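Local coordinates for protein BIM1 (Saccharomyces cerevisiae, PDB 2QJX), which binds microtubules, including at their plus ends, and is represented here by its calponin-homology domain, at residues Y27-I30 with E31-G34; C40-M43 with D44-Y47; A59-E62 with Y63-Q66; K94-D97 with N98-L102; D119-A122 with R123-Y126. All coordinates share one frame; numbering follows the deposited sequence.

Contact 1: residues Y27-I30 with E31-G34; sequences YKKI and EECG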
loop_
_atom_site.group_PDB
_atom_site.type_symbol
_atom_site.label_atom_id
_atom_site.label_comp_id
_atom_site.label_asym_id
_atom_site.label_seq_id
_atom_site.Cartn_x
_atom_site.Cartn_y
_atom_site.Cartn_z
ATOM N N TYR A 27 0.932 11.537 -4.598
ATOM C CA TYR A 27 0.471 11.839 -3.244
ATOM C C TYR A 27 1.200 13.067 -2.707
ATOM O O TYR A 27 2.381 13.266 -2.988
ATOM C CB TYR A 27 0.732 10.648 -2.313
ATOM C CG TYR A 27 -0.228 9.475 -2.450
ATOM C CD1 TYR A 27 -1.090 9.356 -3.545
ATOM C CD2 TYR A 27 -0.246 8.465 -1.490
ATOM C CE1 TYR A 27 -1.949 8.249 -3.679
ATOM C CE2 TYR A 27 -1.096 7.357 -1.613
ATOM C CZ TYR A 27 -1.939 7.258 -2.705
ATOM O OH TYR A 27 -2.762 6.156 -2.812
ATOM N N LYS A 28 0.499 13.889 -1.929
ATOM C CA LYS A 28 1.107 15.088 -1.358
ATOM C C LYS A 28 1.268 14.952 0.152
ATOM O O LYS A 28 2.109 15.616 0.764
ATOM C CB LYS A 28 0.250 16.321 -1.665
ATOM C CG LYS A 28 0.027 16.587 -3.141
ATOM C CD LYS A 28 1.332 16.743 -3.893
ATOM C CE LYS A 28 1.086 17.069 -5.356
ATOM N NZ LYS A 28 2.346 17.064 -6.145
ATOM N N LYS A 29 0.461 14.087 0.752
ATOM C CA LYS A 29 0.502 13.879 2.194
ATOM C C LYS A 29 0.460 12.408 2.566
ATOM O O LYS A 29 -0.189 11.608 1.899
ATOM C CB LYS A 29 -0.683 14.584 2.860
ATOM C CG LYS A 29 -0.733 16.078 2.615
ATOM C CD LYS A 29 -1.903 16.722 3.357
ATOM C CE LYS A 29 -3.240 16.194 2.859
ATOM N NZ LYS A 29 -4.391 16.914 3.489
ATOM N N ILE A 30 1.153 12.065 3.649
ATOM C CA ILE A 30 1.191 10.695 4.139
ATOM C C ILE A 30 -0.225 10.201 4.414
ATOM O O ILE A 30 -0.535 9.030 4.194
ATOM C CB ILE A 30 2.008 10.594 5.449
ATOM C CG1 ILE A 30 3.486 10.863 5.165
ATOM C CG2 ILE A 30 1.802 9.233 6.091
ATOM C CD1 ILE A 30 4.130 9.859 4.242
ATOM N N GLU A 31 -1.077 11.099 4.906
ATOM C CA GLU A 31 -2.461 10.758 5.224
ATOM C C GLU A 31 -3.212 10.071 4.084
ATOM O O GLU A 31 -4.125 9.277 4.326
ATOM C CB GLU A 31 -3.243 12.009 5.651
ATOM C CG GLU A 31 -2.817 12.595 6.993
ATOM C CD GLU A 31 -1.751 13.671 6.872
ATOM O OE1 GLU A 31 -0.762 13.468 6.136
ATOM O OE2 GLU A 31 -1.898 14.725 7.531
ATOM N N GLU A 32 -2.838 10.382 2.848
ATOM C CA GLU A 32 -3.498 9.793 1.684
ATOM C C GLU A 32 -3.310 8.283 1.608
ATOM O O GLU A 32 -4.063 7.596 0.925
ATOM C CB GLU A 32 -2.989 10.444 0.398
ATOM C CG GLU A 32 -3.375 11.915 0.272
ATOM C CD GLU A 32 -2.751 12.584 -0.932
ATOM O OE1 GLU A 32 -3.090 12.202 -2.074
ATOM O OE2 GLU A 32 -1.914 13.491 -0.735
ATOM N N CYS A 33 -2.304 7.766 2.304
ATOM C CA CYS A 33 -2.070 6.326 2.300
ATOM C C CYS A 33 -3.102 5.608 3.156
ATOM O O CYS A 33 -3.179 4.382 3.159
ATOM C CB CYS A 33 -0.671 6.009 2.822
ATOM S SG CYS A 33 0.641 6.535 1.723
ATOM N N GLY A 34 -3.899 6.379 3.885
ATOM C CA GLY A 34 -4.906 5.775 4.735
ATOM C C GLY A 34 -5.962 4.974 3.996
ATOM O O GLY A 34 -6.642 4.155 4.613
HETATM O O HOH W 1 -3.460 4.555 -0.638
#

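Contact 2: residues C40-M43 with D44-Y47; sequences CQIM and DSIY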
loop_
_atom_site.group_PDB
_atom_site.type_symbol
_atom_site.label_atom_id
_atom_site.label_comp_id
_atom_site.label_asym_id
_atom_site.label_seq_id
_atom_site.Cartn_x
_atom_site.Cartn_y
_atom_site.Cartn_z
ATOM N N CYS A 40 -1.585 -1.955 -0.594
ATOM C CA CYS A 40 -1.858 -3.168 -1.351
ATOM C C CYS A 40 -0.896 -3.303 -2.518
ATOM O O CYS A 40 -0.334 -4.372 -2.736
ATOM C CB CYS A 40 -3.285 -3.159 -1.911
ATOM S SG CYS A 40 -4.571 -3.537 -0.711
ATOM N N GLN A 41 -0.718 -2.227 -3.281
ATOM C CA GLN A 41 0.168 -2.314 -4.432
ATOM C C GLN A 41 1.638 -2.457 -4.081
ATOM O O GLN A 41 2.406 -3.013 -4.866
ATOM C CB GLN A 41 -0.031 -1.140 -5.394
ATOM C CG GLN A 41 0.811 -1.317 -6.658
ATOM C CD GLN A 41 0.268 -0.588 -7.858
ATOM O OE1 GLN A 41 -0.233 0.530 -7.746
ATOM N NE2 GLN A 41 0.384 -1.209 -9.026
ATOM N N ILE A 42 2.054 -1.957 -2.922
ATOM C CA ILE A 42 3.449 -2.141 -2.543
ATOM C C ILE A 42 3.624 -3.649 -2.369
ATOM O O ILE A 42 4.616 -4.233 -2.814
ATOM C CB ILE A 42 3.797 -1.439 -1.218
ATOM C CG1 ILE A 42 3.805 0.076 -1.425
ATOM C CG2 ILE A 42 5.169 -1.897 -0.728
ATOM C CD1 ILE A 42 4.163 0.854 -0.182
HETATM N N MSE A 43 2.648 -4.284 -1.729
HETATM C CA MSE A 43 2.718 -5.727 -1.534
HETATM C C MSE A 43 2.643 -6.450 -2.881
HETATM O O MSE A 43 3.247 -7.510 -3.056
HETATM C CB MSE A 43 1.595 -6.198 -0.609
HETATM C CG MSE A 43 1.724 -5.687 0.829
HETATM SE SE MSE A 43 3.359 -6.240 1.735
HETATM C CE MSE A 43 2.749 -7.922 2.462
ATOM N N ASP A 44 1.915 -5.884 -3.840
ATOM C CA ASP A 44 1.830 -6.519 -5.157
ATOM C C ASP A 44 3.188 -6.458 -5.853
ATOM O O ASP A 44 3.587 -7.409 -6.525
ATOM C CB ASP A 44 0.768 -5.842 -6.041
ATOM C CG ASP A 44 0.498 -6.618 -7.332
ATOM O OD1 ASP A 44 0.151 -7.813 -7.234
ATOM O OD2 ASP A 44 0.622 -6.042 -8.442
ATOM N N SER A 45 3.911 -5.354 -5.694
ATOM C CA SER A 45 5.223 -5.241 -6.338
ATOM C C SER A 45 6.178 -6.321 -5.814
ATOM O O SER A 45 7.071 -6.781 -6.530
ATOM C CB SER A 45 5.833 -3.854 -6.097
ATOM O OG SER A 45 6.182 -3.664 -4.737
ATOM N N ILE A 46 5.973 -6.736 -4.566
ATOM C CA ILE A 46 6.813 -7.760 -3.949
ATOM C C ILE A 46 6.345 -9.195 -4.215
ATOM O O ILE A 46 7.153 -10.067 -4.551
ATOM C CB ILE A 46 6.880 -7.587 -2.415
ATOM C CG1 ILE A 46 7.400 -6.191 -2.059
ATOM C CG2 ILE A 46 7.787 -8.664 -1.822
ATOM C CD1 ILE A 46 7.334 -5.874 -0.572
ATOM N N TYR A 47 5.047 -9.442 -4.059
ATOM C CA TYR A 47 4.511 -10.788 -4.245
ATOM C C TYR A 47 3.799 -11.045 -5.563
ATOM O O TYR A 47 3.739 -12.182 -6.028
ATOM C CB TYR A 47 3.590 -11.139 -3.079
ATOM C CG TYR A 47 4.298 -11.064 -1.747
ATOM C CD1 TYR A 47 4.306 -9.882 -1.004
ATOM C CD2 TYR A 47 5.015 -12.155 -1.259
ATOM C CE1 TYR A 47 5.014 -9.791 0.189
ATOM C CE2 TYR A 47 5.728 -12.072 -0.069
ATOM C CZ TYR A 47 5.726 -10.889 0.649
ATOM O OH TYR A 47 6.454 -10.794 1.809
#

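Contact 3: residues A59-E62 with Y63-Q66; sequences ATAE and YEFQ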
loop_
_atom_site.group_PDB
_atom_site.type_symbol
_atom_site.label_atom_id
_atom_site.label_comp_id
_atom_site.label_asym_id
_atom_site.label_seq_id
_atom_site.Cartn_x
_atom_site.Cartn_y
_atom_site.Cartn_z
ATOM N N ALA A 59 -10.135 5.421 -4.394
ATOM C CA ALA A 59 -11.304 5.463 -3.517
ATOM C C ALA A 59 -11.451 6.770 -2.740
ATOM O O ALA A 59 -10.466 7.447 -2.444
ATOM C CB ALA A 59 -11.251 4.286 -2.538
ATOM N N THR A 60 -12.695 7.103 -2.405
ATOM C CA THR A 60 -13.020 8.311 -1.656
ATOM C C THR A 60 -13.937 8.001 -0.466
ATOM O O THR A 60 -14.019 8.784 0.480
ATOM C CB THR A 60 -13.696 9.369 -2.586
ATOM O OG1 THR A 60 -12.683 10.104 -3.284
ATOM C CG2 THR A 60 -14.557 10.339 -1.792
ATOM N N ALA A 61 -14.611 6.854 -0.513
ATOM C CA ALA A 61 -15.524 6.441 0.557
ATOM C C ALA A 61 -14.876 5.407 1.483
ATOM O O ALA A 61 -14.239 4.459 1.023
ATOM C CB ALA A 61 -16.800 5.876 -0.048
ATOM N N GLU A 62 -15.059 5.578 2.789
ATOM C CA GLU A 62 -14.456 4.668 3.755
ATOM C C GLU A 62 -14.795 3.193 3.588
ATOM O O GLU A 62 -13.959 2.334 3.870
ATOM C CB GLU A 62 -14.795 5.086 5.187
ATOM C CG GLU A 62 -14.182 4.143 6.216
ATOM C CD GLU A 62 -14.447 4.559 7.642
ATOM O OE1 GLU A 62 -13.957 5.634 8.052
ATOM O OE2 GLU A 62 -15.142 3.805 8.353
ATOM N N TYR A 63 -16.006 2.881 3.141
ATOM C CA TYR A 63 -16.371 1.481 2.987
ATOM C C TYR A 63 -15.492 0.828 1.928
ATOM O O TYR A 63 -15.269 -0.382 1.959
ATOM C CB TYR A 63 -17.862 1.341 2.642
ATOM C CG TYR A 63 -18.217 1.454 1.180
ATOM C CD1 TYR A 63 -18.089 0.358 0.326
ATOM C CD2 TYR A 63 -18.707 2.646 0.652
ATOM C CE1 TYR A 63 -18.446 0.447 -1.015
ATOM C CE2 TYR A 63 -19.064 2.747 -0.684
ATOM C CZ TYR A 63 -18.932 1.642 -1.513
ATOM O OH TYR A 63 -19.294 1.734 -2.838
ATOM N N GLU A 64 -14.983 1.637 1.002
ATOM C CA GLU A 64 -14.100 1.139 -0.043
ATOM C C GLU A 64 -12.701 0.918 0.533
ATOM O O GLU A 64 -12.012 -0.020 0.135
ATOM C CB GLU A 64 -14.043 2.125 -1.221
ATOM C CG GLU A 64 -15.375 2.266 -1.956
ATOM C CD GLU A 64 -15.315 3.257 -3.103
ATOM O OE1 GLU A 64 -14.950 4.425 -2.861
ATOM O OE2 GLU A 64 -15.634 2.865 -4.246
ATOM N N PHE A 65 -12.282 1.772 1.469
ATOM C CA PHE A 65 -10.966 1.613 2.092
ATOM C C PHE A 65 -10.965 0.285 2.837
ATOM O O PHE A 65 -9.952 -0.422 2.884
ATOM C CB PHE A 65 -10.670 2.708 3.130
ATOM C CG PHE A 65 -10.812 4.118 2.621
ATOM C CD1 PHE A 65 -10.873 4.397 1.259
ATOM C CD2 PHE A 65 -10.861 5.176 3.525
ATOM C CE1 PHE A 65 -10.983 5.711 0.803
ATOM C CE2 PHE A 65 -10.971 6.492 3.084
ATOM C CZ PHE A 65 -11.034 6.761 1.718
ATOM N N GLN A 66 -12.107 -0.036 3.439
ATOM C CA GLN A 66 -12.252 -1.269 4.204
ATOM C C GLN A 66 -11.924 -2.487 3.350
ATOM O O GLN A 66 -11.294 -3.435 3.829
ATOM C CB GLN A 66 -13.672 -1.397 4.756
ATOM C CG GLN A 66 -13.766 -2.296 5.983
ATOM C CD GLN A 66 -13.174 -1.651 7.230
ATOM O OE1 GLN A 66 -13.608 -0.578 7.652
ATOM N NE2 GLN A 66 -12.184 -2.305 7.824
HETATM O O HOH W 2 -14.713 6.731 -3.981
HETATM O O HOH W 3 -15.594 1.249 6.850
HETATM O O HOH W 4 -13.802 1.496 9.597
#

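Contact 4: residues K94-D97 with N98-L102; sequences KFQD and NLEFL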
loop_
_atom_site.group_PDB
_atom_site.type_symbol
_atom_site.label_atom_id
_atom_site.label_comp_id
_atom_site.label_asym_id
_atom_site.label_seq_id
_atom_site.Cartn_x
_atom_site.Cartn_y
_atom_site.Cartn_z
ATOM N N LYS A 94 -5.050 9.073 9.605
ATOM C CA LYS A 94 -4.280 9.858 10.566
ATOM C C LYS A 94 -2.808 9.795 10.146
ATOM O O LYS A 94 -2.329 8.746 9.716
ATOM C CB LYS A 94 -4.464 9.285 11.976
ATOM C CG LYS A 94 -3.803 10.101 13.078
ATOM C CD LYS A 94 -4.068 9.504 14.459
ATOM C CE LYS A 94 -3.362 10.296 15.551
ATOM N NZ LYS A 94 -3.635 9.752 16.915
ATOM N N PHE A 95 -2.098 10.913 10.271
ATOM C CA PHE A 95 -0.691 10.992 9.871
ATOM C C PHE A 95 0.284 9.999 10.508
ATOM O O PHE A 95 0.938 9.221 9.812
ATOM C CB PHE A 95 -0.156 12.410 10.115
ATOM C CG PHE A 95 1.305 12.567 9.790
ATOM C CD1 PHE A 95 1.729 12.701 8.475
ATOM C CD2 PHE A 95 2.261 12.540 10.802
ATOM C CE1 PHE A 95 3.081 12.802 8.167
ATOM C CE2 PHE A 95 3.617 12.639 10.507
ATOM C CZ PHE A 95 4.030 12.771 9.186
ATOM N N GLN A 96 0.392 10.038 11.829
ATOM C CA GLN A 96 1.334 9.182 12.544
ATOM C C GLN A 96 1.224 7.681 12.288
ATOM O O GLN A 96 2.235 7.019 12.039
ATOM C CB GLN A 96 1.237 9.455 14.049
ATOM C CG GLN A 96 2.399 8.912 14.860
ATOM C CD GLN A 96 3.739 9.393 14.344
ATOM O OE1 GLN A 96 3.878 10.541 13.922
ATOM N NE2 GLN A 96 4.740 8.520 14.389
ATOM N N ASP A 97 0.008 7.144 12.343
ATOM C CA ASP A 97 -0.204 5.714 12.136
ATOM C C ASP A 97 0.228 5.271 10.738
ATOM O O ASP A 97 0.888 4.244 10.573
ATOM C CB ASP A 97 -1.677 5.371 12.352
ATOM C CG ASP A 97 -2.181 5.804 13.720
ATOM O OD1 ASP A 97 -1.959 5.073 14.706
ATOM O OD2 ASP A 97 -2.792 6.887 13.810
ATOM N N ASN A 98 -0.153 6.047 9.733
ATOM C CA ASN A 98 0.201 5.728 8.358
ATOM C C ASN A 98 1.678 5.947 8.088
ATOM O O ASN A 98 2.284 5.223 7.297
ATOM C CB ASN A 98 -0.666 6.544 7.409
ATOM C CG ASN A 98 -2.068 5.996 7.321
ATOM O OD1 ASN A 98 -2.288 4.948 6.718
ATOM N ND2 ASN A 98 -3.024 6.685 7.940
ATOM N N LEU A 99 2.261 6.942 8.746
ATOM C CA LEU A 99 3.683 7.202 8.587
ATOM C C LEU A 99 4.445 5.952 9.022
ATOM O O LEU A 99 5.324 5.458 8.310
ATOM C CB LEU A 99 4.120 8.384 9.457
ATOM C CG LEU A 99 5.636 8.626 9.447
ATOM C CD1 LEU A 99 6.059 9.171 8.087
ATOM C CD2 LEU A 99 6.017 9.601 10.545
ATOM N N GLU A 100 4.094 5.444 10.199
ATOM C CA GLU A 100 4.746 4.261 10.755
ATOM C C GLU A 100 4.558 3.008 9.907
ATOM O O GLU A 100 5.491 2.228 9.735
ATOM C CB GLU A 100 4.236 3.995 12.176
ATOM C CG GLU A 100 4.710 5.019 13.199
ATOM C CD GLU A 100 4.133 4.776 14.585
ATOM O OE1 GLU A 100 4.070 3.603 15.011
ATOM O OE2 GLU A 100 3.756 5.762 15.253
ATOM N N PHE A 101 3.357 2.812 9.377
ATOM C CA PHE A 101 3.101 1.631 8.561
ATOM C C PHE A 101 3.879 1.716 7.248
ATOM O O PHE A 101 4.446 0.722 6.790
ATOM C CB PHE A 101 1.598 1.488 8.288
ATOM C CG PHE A 101 1.205 0.134 7.773
ATOM C CD1 PHE A 101 1.367 -0.999 8.564
ATOM C CD2 PHE A 101 0.691 -0.015 6.489
ATOM C CE1 PHE A 101 1.023 -2.263 8.086
ATOM C CE2 PHE A 101 0.344 -1.274 6.001
ATOM C CZ PHE A 101 0.511 -2.401 6.804
ATOM N N LEU A 102 3.911 2.900 6.644
ATOM C CA LEU A 102 4.639 3.077 5.392
ATOM C C LEU A 102 6.135 2.866 5.618
ATOM O O LEU A 102 6.828 2.315 4.759
ATOM C CB LEU A 102 4.392 4.472 4.814
ATOM C CG LEU A 102 5.032 4.753 3.453
ATOM C CD1 LEU A 102 4.515 3.754 2.416
ATOM C CD2 LEU A 102 4.720 6.179 3.024
#

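Contact 5: residues D119-A122 with R123-Y126; sequences DPDA and RRKY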
loop_
_atom_site.group_PDB
_atom_site.type_symbol
_atom_site.label_atom_id
_atom_site.label_comp_id
_atom_site.label_asym_id
_atom_site.label_seq_id
_atom_site.Cartn_x
_atom_site.Cartn_y
_atom_site.Cartn_z
ATOM N N ASP A 119 5.576 -3.087 -13.254
ATOM C CA ASP A 119 4.912 -2.025 -13.998
ATOM C C ASP A 119 3.670 -1.682 -13.195
ATOM O O ASP A 119 2.625 -2.305 -13.367
ATOM C CB ASP A 119 4.500 -2.513 -15.388
ATOM C CG ASP A 119 3.974 -1.396 -16.262
ATOM O OD1 ASP A 119 3.481 -0.388 -15.712
ATOM O OD2 ASP A 119 4.037 -1.529 -17.502
ATOM N N PRO A 120 3.771 -0.684 -12.305
ATOM C CA PRO A 120 2.637 -0.280 -11.470
ATOM C C PRO A 120 1.392 0.140 -12.233
ATOM O O PRO A 120 0.274 -0.205 -11.850
ATOM C CB PRO A 120 3.222 0.850 -10.616
ATOM C CG PRO A 120 4.266 1.445 -11.512
ATOM C CD PRO A 120 4.923 0.210 -12.096
ATOM N N ASP A 121 1.579 0.880 -13.316
ATOM C CA ASP A 121 0.444 1.341 -14.099
ATOM C C ASP A 121 -0.321 0.181 -14.734
ATOM O O ASP A 121 -1.547 0.105 -14.630
ATOM C CB ASP A 121 0.931 2.327 -15.162
ATOM C CG ASP A 121 1.611 3.539 -14.548
ATOM O OD1 ASP A 121 0.900 4.395 -13.982
ATOM O OD2 ASP A 121 2.857 3.625 -14.608
ATOM N N ALA A 122 0.399 -0.724 -15.388
ATOM C CA ALA A 122 -0.242 -1.869 -16.023
ATOM C C ALA A 122 -0.940 -2.756 -14.994
ATOM O O ALA A 122 -2.029 -3.274 -15.250
ATOM C CB ALA A 122 0.787 -2.683 -16.806
ATOM N N ARG A 123 -0.320 -2.937 -13.831
ATOM C CA ARG A 123 -0.926 -3.770 -12.798
ATOM C C ARG A 123 -2.246 -3.187 -12.292
ATOM O O ARG A 123 -3.103 -3.937 -11.823
ATOM C CB ARG A 123 0.043 -3.978 -11.622
ATOM C CG ARG A 123 1.268 -4.829 -11.962
ATOM C CD ARG A 123 0.888 -6.271 -12.311
ATOM N NE ARG A 123 0.365 -6.993 -11.152
ATOM C CZ ARG A 123 -0.123 -8.229 -11.191
ATOM N NH1 ARG A 123 -0.166 -8.895 -12.339
ATOM N NH2 ARG A 123 -0.559 -8.806 -10.078
ATOM N N ARG A 124 -2.405 -1.863 -12.395
ATOM C CA ARG A 124 -3.630 -1.173 -11.963
ATOM C C ARG A 124 -4.578 -0.942 -13.135
ATOM O O ARG A 124 -5.583 -0.246 -12.977
ATOM C CB ARG A 124 -3.347 0.237 -11.422
ATOM C CG ARG A 124 -2.367 0.402 -10.312
ATOM C CD ARG A 124 -2.593 1.782 -9.694
ATOM N NE ARG A 124 -2.017 2.906 -10.438
ATOM C CZ ARG A 124 -0.771 3.347 -10.272
ATOM N NH1 ARG A 124 0.031 2.756 -9.397
ATOM N NH2 ARG A 124 -0.333 4.403 -10.947
ATOM N N LYS A 125 -4.254 -1.489 -14.302
ATOM C CA LYS A 125 -5.058 -1.269 -15.504
ATOM C C LYS A 125 -5.161 0.233 -15.780
ATOM O O LYS A 125 -6.196 0.760 -16.200
ATOM C CB LYS A 125 -6.438 -1.916 -15.371
ATOM C CG LYS A 125 -6.335 -3.434 -15.289
ATOM C CD LYS A 125 -7.542 -4.158 -15.868
ATOM C CE LYS A 125 -8.790 -3.963 -15.039
ATOM N NZ LYS A 125 -9.855 -4.912 -15.487
ATOM N N TYR A 126 -4.045 0.906 -15.528
ATOM C CA TYR A 126 -3.884 2.338 -15.743
ATOM C C TYR A 126 -4.793 3.270 -14.968
ATOM O O TYR A 126 -5.176 4.337 -15.457
ATOM C CB TYR A 126 -3.938 2.636 -17.243
ATOM C CG TYR A 126 -2.901 1.828 -17.978
ATOM C CD1 TYR A 126 -3.182 0.535 -18.415
ATOM C CD2 TYR A 126 -1.598 2.305 -18.130
ATOM C CE1 TYR A 126 -2.194 -0.268 -18.975
ATOM C CE2 TYR A 126 -0.601 1.510 -18.686
ATOM C CZ TYR A 126 -0.907 0.222 -19.103
ATOM O OH TYR A 126 0.074 -0.583 -19.628
HETATM O O HOH W 5 2.510 0.276 -19.094
#

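Contact 1: residues Y27-I30 with E31-G34
Glu32 closes a short 3-10 turn back onto the loop in front of it, between helix 12-23 and helix 37-47 of the calponin-homology domain. Its OE2 takes two backbone donors at once: Lys28 N at 2.7 Å on the syn side and Lys29 N at 2.9 Å on the anti side, both reaching the oxygen from the same face of the carboxylate. With CG anti to the carbonyl carbon (chi1 -66°) and the chain extended beyond it, the acid runs back along the loop to those two amides.

On the way it passes across one face of the Tyr27 ring, sliding by in the opposite direction, and Glu32 CB makes a CH-pi contact there, 4.1 Å from the ring centroid. Cys33 meets the same ring differently: its SG lies in the ring plane at the edge, 3.8 Å from Tyr27 CE2, a sulfur-aromatic contact. The 3-10 pattern shows in the backbone, where Glu32 N bonds to Lys29 O and Cys33 N to Ile30 O at 2.9 Å. Ile30 turns its side chain to the core, against Leu16 and Leu102, while a water sits 2.8 Å from Tyr27 OH.

Contact 2: residues C40-M43 with D44-Y47
Residues 40-43 and 44-47 are consecutive turns of helix 37-47 of the calponin-homology fold, largely buried here and joined by i to i+4 backbone bonds. Asp44 N bonds to Cys40 O, Ser45 N to Gln41 O at 2.9 Å, and Tyr47 N to Met43 O at 2.8 Å. Between the last two the ladder slackens: Ile46 N is shared by two weak bonds, to Ile42 O and to Met43 O.

Ser45 adds a side-chain bond of its own. Its OG stands between the backbone N and the carbonyl carbon (chi1 68°), which turns the hydroxyl back along the helix to donate to Ile42 O, 19° from the carbonyl plane, in a bond modelled short, at 2.5 Å. An alanine here would probably leave Ile42 O with little more than the weak bond from Ile46 N.

The polar ends of Gln41 and Asp44 lead away from the helix. Gln41 OE1 is bonded to Arg124 NH1, and its NE2 to Tyr118 OH and Pro120 O. Asp44 OD2 forms a salt bridge with Arg123 NE and is also bonded to Tyr118 OH, so this side of the helix receives the C-terminal part of the chain. Met43, a selenomethionine in this crystal, packs on Leu72 and Phe76 of helix 62-78, and Tyr47 OH is hydrogen-bonded to His108. Met43 and Tyr47 lie side by side and point the same way; Met43 CE touches the ring at Tyr47 CE1, 3.7 Å away, while Met43 O lies at the ring edge, 3.3 Å from Tyr47 CD1.

Contact 3: residues A59-E62 with Y63-Q66
One face of the Phe65 ring carries the backbone of the first helical turn: Ala61 O lies 3.3 Å above its plane and Glu62 CA makes a CH-pi contact 4.0 Å from the centroid, both offset toward the rim. At the edge sits Ala59, whose CB is 3.6 Å from Phe65 CE1. The phenyl thus fills the bend where the loop enters helix 62-78, and Thr35 and Ile91 from other loops touch it. The Tyr63 ring meets Ala61 CB obliquely, with CG of its neighbour Glu64 over one face.

Ala61 occupies the N-cap and has no polar side chain to cap with. Glu64 turns back instead: its OE1 accepts a weak bond from Ala61 N at 3.4 Å and a water proton at 2.6 Å, the same water weakly accepting from Thr60 N. Glu64 N in return bonds to Ala61 O at 2.9 Å. Further along, two waters lie between Glu62 OE2 and Gln66 OE1 and can bridge them, probably not with all bonds at once.

A carboxylate so near a helix N-terminus would probably be stabilised by the helix dipole, though its single direct link, to Ala61 N, is weak and a water carries the other.

Contact 4: residues K94-D97 with N98-L102
Lys94 O is gripped twice by Asn98: ND2 donates to it at 2.8 Å, the oxygen lying close to the plane of the amide, and Asn98 N adds a weak bond at 3.5 Å. Lys94 is the N-cap of helix 95-112, so its carbonyl opens the ladder of the helix, and the asparagine side chain strengthens a first rung that the backbone alone makes long. CG of Asn98 is anti to the carbonyl carbon (chi1 -76°), which lays the amide back toward the helix start. Its other polar contacts fix its rotation: OD1 accepts from Tyr39 OH, and ND2 also donates to Leu90 O.

Beyond the first rung the bonds are regular, with Leu99 N on Phe95 O at 2.8 Å and Phe101 N on Asp97 O. On the outer side Gln96 and Glu100 cross obliquely, one turn apart. Gln96 NE2 donates to Glu100 OE2 at 3.1 Å on the anti side, the acceptor nearly in the amide plane, although the amide and carboxylate planes are 53° apart. Phe95 and Leu99 run side by side in the same direction, and Leu99 CD2 touches the ring at Phe95 CE2, 3.9 Å off.

This first part of helix 95-112 fits between several helices of the calponin-homology domain: Leu99 and Leu102 pack on Leu15 of helix 12-23, Asp97 on Leu90 of helix 87-90, and Phe101 on Leu72 and Phe76 of helix 62-78, its ring edge-to-face with Tyr39 of helix 37-47.

Contact 5: residues D119-A122 with R123-Y126
Asp121 O receives Tyr126 N at 2.8 Å while Ala122 O receives Lys125 N at 3.0 Å, the pair of bonds of a Schellman motif that ends the short helix 120-123. Lys125, with positive phi, is its C-prime residue and swings the chain round so that Tyr126 comes back over the helix. The Tyr126 ring then lies with one face on the backbone: Asp121 O stands 4.0 Å above the ring centre, and Ala122 CA makes a CH-pi contact beside it.

At the other end Asp119 is the N-cap, its OD1 accepting from Ala122 N at 3.1 Å in an almost straight bond, with the donor well above the carboxylate plane. One water joins the two ends, donating to Asp119 OD2 and lying 2.6 Å from Tyr126 OH.

Arg124 runs alongside Asp121 in the same direction. Its guanidinium, turned 73° from the carboxylate, puts NH2 3.3 Å from Asp121 OD1 in a salt bridge, and Pro120 O lies over one face. What positions these groups comes from further off: Asn24 ND2 donates to Asp121 OD1, Arg124 NH1 donates to Leu23 O as well as to Gln41, and Arg124 NE forms a salt bridge with the terminal carboxylate of Arg127, at OXT. A leucine in place of Arg124 would probably leave Asp121 without its charged mate and Gln41 OE1 and Leu23 O without this donor.

Arg123 heads the other way, toward Asp44, its chain bent at chi2 and chi3; where it leaves the helix its CG lies 3.2 Å from Asp119 O.

In the fold
Contacts 1 and 4 are near neighbours, their centres 9 Å apart: the 3-10 turn rests on the start of helix 95-112, with Ile30 CG1 3.6 Å from Phe95 CE1 and Gly34 CA 3.4 Å from Asn98 OD1. Contact 2 lies across the chain's centre from both, about 17 Å from contact 1 between centres, yet still meets contact 4 where Ile42 CD1 packs on Leu102 CD1. Polar links tie contact 2 to contact 5, whose centre is about 12 Å from its own, and fasten the C-terminal turn to helix 37-47. Contact 3 touches none of the others; its nearest approach, to contact 1, is about 4 Å between atoms.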